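Long-range contact in cysteine hydrolase (Staphylococcus aureus, PDB 6KUA), which probably hydrolyses nicotinamide to nicotinic acid and ammonia, as a nicotinamidase of the isochorismatase-like cysteine hydrolase family: residues 1-12 and 42-53. Sequence-based numbering, arbitrary orientation.
Sequences MTHRALLVVDYS and FNYYQDHIFFLM
Phe42, in the last turn of helix 32-44, slots its ring between the side chains of Arg4 and Leu6. Leu6 CB sits 3.6 Å from the Phe42 ring centroid, almost on the normal, a CH-pi contact. Over the opposite face the Arg4 guanidinium lies nearly flat, planes 11° apart, with Arg4 CZ 3.9 Å from the centroid, a cation-pi stack. A chi1 of 58° and a chain extended from CG to NE lay the guanidinium over the ring, its NE edge turned to Asp47. The salt bridge from Arg4 NE to Asp47 OD2 is short (2.6 Å) and straight (172°); OD2 lies in the guanidinium plane yet is met from above its own carboxylate plane, while NH2 adds only a weak bond to OD2. Asp41 pairs with NH2 as well.

From here strands 4-9 and 48-53 run parallel. Five backbone bonds join them, from Leu6 N to His48 O (3.0 Å) through to Asp10 N to Leu52 O (2.8 Å). Leu6 with Ile49 and Val8 with Phe51 lie side by side on the face covered by helix 32-44; Leu7 CD2 packs 3.9 Å from Phe50 CB on the other. This is a right-handed beta-alpha-beta crossover in the central sheet of the isochorismatase-like fold. At the C-terminal end of strand 4-9 the side chain of Asp10, salt-bridged to Lys104, lies about 7 Å from the zinc ion, consistent with the Asp-Lys-Cys triad of nicotinamidases; at the other end, two acidic partners probably stabilise Arg4's positive charge.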
# COMPACT_ATOMS: atom_id res chain seq x y z
N MET A 1 12.43 22.85 11.97
CA MET A 1 12.27 22.54 10.56
C MET A 1 10.87 22.89 10.07
O MET A 1 9.95 23.07 10.88
CB MET A 1 12.57 21.06 10.31
CG MET A 1 13.92 20.63 10.87
SD MET A 1 15.26 21.48 9.99
CE MET A 1 15.50 20.39 8.59
N THR A 2 10.71 23.01 8.75
CA THR A 2 9.45 23.42 8.13
C THR A 2 8.72 22.28 7.44
O THR A 2 7.52 22.40 7.15
CB THR A 2 9.71 24.55 7.11
OG1 THR A 2 10.30 25.67 7.78
CG2 THR A 2 8.43 25.01 6.39
N HIS A 3 9.41 21.19 7.16
CA HIS A 3 8.87 20.03 6.48
C HIS A 3 8.71 18.88 7.47
O HIS A 3 9.08 17.74 7.18
CB HIS A 3 9.78 19.63 5.32
CG HIS A 3 10.08 20.76 4.39
ND1 HIS A 3 9.28 21.08 3.32
CD2 HIS A 3 11.08 21.67 4.40
CE1 HIS A 3 9.77 22.14 2.70
NE2 HIS A 3 10.87 22.51 3.33
N ARG A 4 8.20 19.18 8.67
CA ARG A 4 8.15 18.23 9.77
C ARG A 4 6.73 18.11 10.31
O ARG A 4 5.92 19.04 10.21
CB ARG A 4 9.12 18.62 10.91
CG ARG A 4 8.88 20.01 11.51
CD ARG A 4 9.71 20.25 12.79
NE ARG A 4 9.15 21.33 13.60
CZ ARG A 4 9.44 21.57 14.88
NH1 ARG A 4 10.30 20.82 15.54
NH2 ARG A 4 8.85 22.57 15.52
N ALA A 5 6.41 16.95 10.87
CA ALA A 5 5.11 16.72 11.47
C ALA A 5 5.31 15.92 12.74
O ALA A 5 6.27 15.14 12.86
CB ALA A 5 4.13 16.01 10.52
N LEU A 6 4.43 16.15 13.70
CA LEU A 6 4.43 15.43 14.95
C LEU A 6 3.33 14.38 14.91
O LEU A 6 2.18 14.71 14.58
CB LEU A 6 4.22 16.39 16.13
CG LEU A 6 4.13 15.76 17.51
CD1 LEU A 6 5.46 15.16 17.92
CD2 LEU A 6 3.70 16.81 18.52
N LEU A 7 3.66 13.14 15.20
CA LEU A 7 2.68 12.06 15.27
C LEU A 7 2.52 11.66 16.73
O LEU A 7 3.47 11.17 17.35
CB LEU A 7 3.11 10.86 14.42
CG LEU A 7 3.51 11.12 12.97
CD1 LEU A 7 3.78 9.81 12.20
CD2 LEU A 7 2.46 11.96 12.25
N VAL A 8 1.32 11.86 17.27
CA VAL A 8 1.00 11.51 18.65
C VAL A 8 0.17 10.23 18.63
O VAL A 8 -1.01 10.25 18.27
CB VAL A 8 0.26 12.64 19.37
CG1 VAL A 8 -0.02 12.25 20.83
CG2 VAL A 8 1.08 13.92 19.28
N VAL A 9 0.79 9.12 19.01
CA VAL A 9 0.22 7.79 18.83
C VAL A 9 -0.46 7.33 20.12
O VAL A 9 0.19 7.21 21.17
CB VAL A 9 1.29 6.79 18.38
CG1 VAL A 9 0.66 5.43 18.11
CG2 VAL A 9 1.99 7.30 17.13
N ASP A 10 -1.78 7.11 20.03
CA ASP A 10 -2.59 6.38 21.02
C ASP A 10 -2.41 6.88 22.45
O ASP A 10 -2.34 6.08 23.40
CB ASP A 10 -2.31 4.89 20.93
CG ASP A 10 -3.10 4.24 19.83
OD1 ASP A 10 -4.33 4.44 19.79
OD2 ASP A 10 -2.49 3.56 18.97
N TYR A 11 -2.38 8.20 22.64
CA TYR A 11 -2.23 8.75 23.98
C TYR A 11 -3.59 8.98 24.64
O TYR A 11 -3.97 10.09 25.00
CB TYR A 11 -1.42 10.04 23.94
CG TYR A 11 -0.80 10.32 25.27
CD1 TYR A 11 0.29 9.59 25.71
CD2 TYR A 11 -1.33 11.29 26.13
CE1 TYR A 11 0.86 9.81 26.94
CE2 TYR A 11 -0.77 11.52 27.37
CZ TYR A 11 0.32 10.78 27.76
OH TYR A 11 0.90 11.01 28.98
N SER A 12 -4.33 7.88 24.79
CA SER A 12 -5.70 7.91 25.27
C SER A 12 -5.80 7.49 26.73
O SER A 12 -4.90 6.83 27.27
CB SER A 12 -6.58 6.99 24.42
OG SER A 12 -6.38 5.64 24.80
N PHE A 42 5.65 22.42 17.85
CA PHE A 42 5.15 22.37 16.49
C PHE A 42 4.10 23.44 16.23
O PHE A 42 4.11 24.08 15.17
CB PHE A 42 4.57 20.97 16.20
CG PHE A 42 5.62 19.95 15.85
CD1 PHE A 42 6.48 19.45 16.83
CD2 PHE A 42 5.76 19.50 14.54
CE1 PHE A 42 7.45 18.52 16.51
CE2 PHE A 42 6.74 18.56 14.21
CZ PHE A 42 7.59 18.07 15.20
N ASN A 43 3.18 23.65 17.18
CA ASN A 43 2.12 24.63 17.00
C ASN A 43 2.69 26.03 16.84
O ASN A 43 2.25 26.80 15.98
CB ASN A 43 1.15 24.57 18.18
CG ASN A 43 -0.10 25.36 17.94
OD1 ASN A 43 -0.95 24.99 17.12
ND2 ASN A 43 -0.25 26.46 18.68
N TYR A 44 3.71 26.36 17.64
CA TYR A 44 4.39 27.65 17.52
C TYR A 44 4.73 27.97 16.07
O TYR A 44 4.47 29.08 15.59
CB TYR A 44 5.67 27.64 18.37
CG TYR A 44 6.45 28.93 18.27
CD1 TYR A 44 6.11 30.04 19.03
CD2 TYR A 44 7.53 29.04 17.41
CE1 TYR A 44 6.82 31.23 18.94
CE2 TYR A 44 8.27 30.21 17.32
CZ TYR A 44 7.90 31.31 18.09
OH TYR A 44 8.62 32.48 17.98
N TYR A 45 5.30 27.01 15.35
CA TYR A 45 5.69 27.22 13.96
C TYR A 45 4.57 26.90 12.99
O TYR A 45 4.79 26.95 11.78
CB TYR A 45 6.91 26.37 13.60
CG TYR A 45 8.16 26.77 14.33
CD1 TYR A 45 8.96 27.81 13.85
CD2 TYR A 45 8.55 26.13 15.50
CE1 TYR A 45 10.10 28.18 14.52
CE2 TYR A 45 9.71 26.51 16.17
CZ TYR A 45 10.47 27.53 15.68
OH TYR A 45 11.62 27.91 16.33
N GLN A 46 3.38 26.58 13.51
CA GLN A 46 2.26 26.09 12.72
C GLN A 46 2.64 24.86 11.90
O GLN A 46 2.13 24.66 10.80
CB GLN A 46 1.69 27.20 11.82
CG GLN A 46 1.06 28.36 12.59
CD GLN A 46 -0.20 27.96 13.36
OE1 GLN A 46 -0.18 27.88 14.60
NE2 GLN A 46 -1.29 27.70 12.64
N ASP A 47 3.56 24.05 12.42
CA ASP A 47 3.81 22.73 11.87
C ASP A 47 2.62 21.81 12.16
O ASP A 47 1.79 22.06 13.04
CB ASP A 47 5.08 22.14 12.45
CG ASP A 47 6.34 22.81 11.92
OD1 ASP A 47 6.33 23.27 10.76
OD2 ASP A 47 7.35 22.88 12.66
N HIS A 48 2.54 20.72 11.41
CA HIS A 48 1.37 19.88 11.46
C HIS A 48 1.49 18.83 12.56
O HIS A 48 2.56 18.27 12.78
CB HIS A 48 1.14 19.23 10.10
CG HIS A 48 0.69 20.21 9.07
ND1 HIS A 48 -0.63 20.58 8.92
CD2 HIS A 48 1.40 20.96 8.18
CE1 HIS A 48 -0.72 21.49 7.97
NE2 HIS A 48 0.49 21.74 7.51
N ILE A 49 0.38 18.60 13.25
CA ILE A 49 0.30 17.65 14.36
C ILE A 49 -0.84 16.70 14.08
O ILE A 49 -1.98 17.13 13.85
CB ILE A 49 0.09 18.35 15.71
CG1 ILE A 49 1.16 19.43 15.93
CG2 ILE A 49 0.16 17.34 16.82
CD1 ILE A 49 0.64 20.68 16.60
N PHE A 50 -0.55 15.40 14.12
CA PHE A 50 -1.53 14.35 13.85
C PHE A 50 -1.71 13.54 15.12
O PHE A 50 -0.74 12.99 15.66
CB PHE A 50 -1.08 13.46 12.69
CG PHE A 50 -0.91 14.19 11.39
CD1 PHE A 50 0.19 15.01 11.17
CD2 PHE A 50 -1.85 14.04 10.37
CE1 PHE A 50 0.35 15.69 9.96
CE2 PHE A 50 -1.70 14.71 9.14
CZ PHE A 50 -0.60 15.54 8.94
N PHE A 51 -2.94 13.50 15.63
CA PHE A 51 -3.31 12.63 16.74
C PHE A 51 -3.90 11.35 16.16
O PHE A 51 -4.94 11.40 15.48
CB PHE A 51 -4.28 13.33 17.69
CG PHE A 51 -3.68 14.52 18.40
CD1 PHE A 51 -3.67 15.77 17.80
CD2 PHE A 51 -3.12 14.39 19.66
CE1 PHE A 51 -3.11 16.88 18.45
CE2 PHE A 51 -2.56 15.47 20.31
CZ PHE A 51 -2.56 16.72 19.71
N LEU A 52 -3.22 10.23 16.37
CA LEU A 52 -3.58 8.94 15.78
C LEU A 52 -4.13 8.04 16.87
O LEU A 52 -3.45 7.78 17.86
CB LEU A 52 -2.37 8.31 15.10
CG LEU A 52 -2.00 9.13 13.88
CD1 LEU A 52 -0.53 9.52 13.90
CD2 LEU A 52 -2.36 8.36 12.62
N MET A 53 -5.35 7.54 16.67
CA MET A 53 -6.09 6.88 17.74
C MET A 53 -6.78 5.60 17.28
O MET A 53 -7.55 5.62 16.32
CB MET A 53 -7.14 7.84 18.32
CG MET A 53 -6.52 9.08 18.94
SD MET A 53 -5.77 8.70 20.53
CE MET A 53 -6.88 7.42 21.06
O HOH W 1 4.77 21.17 8.82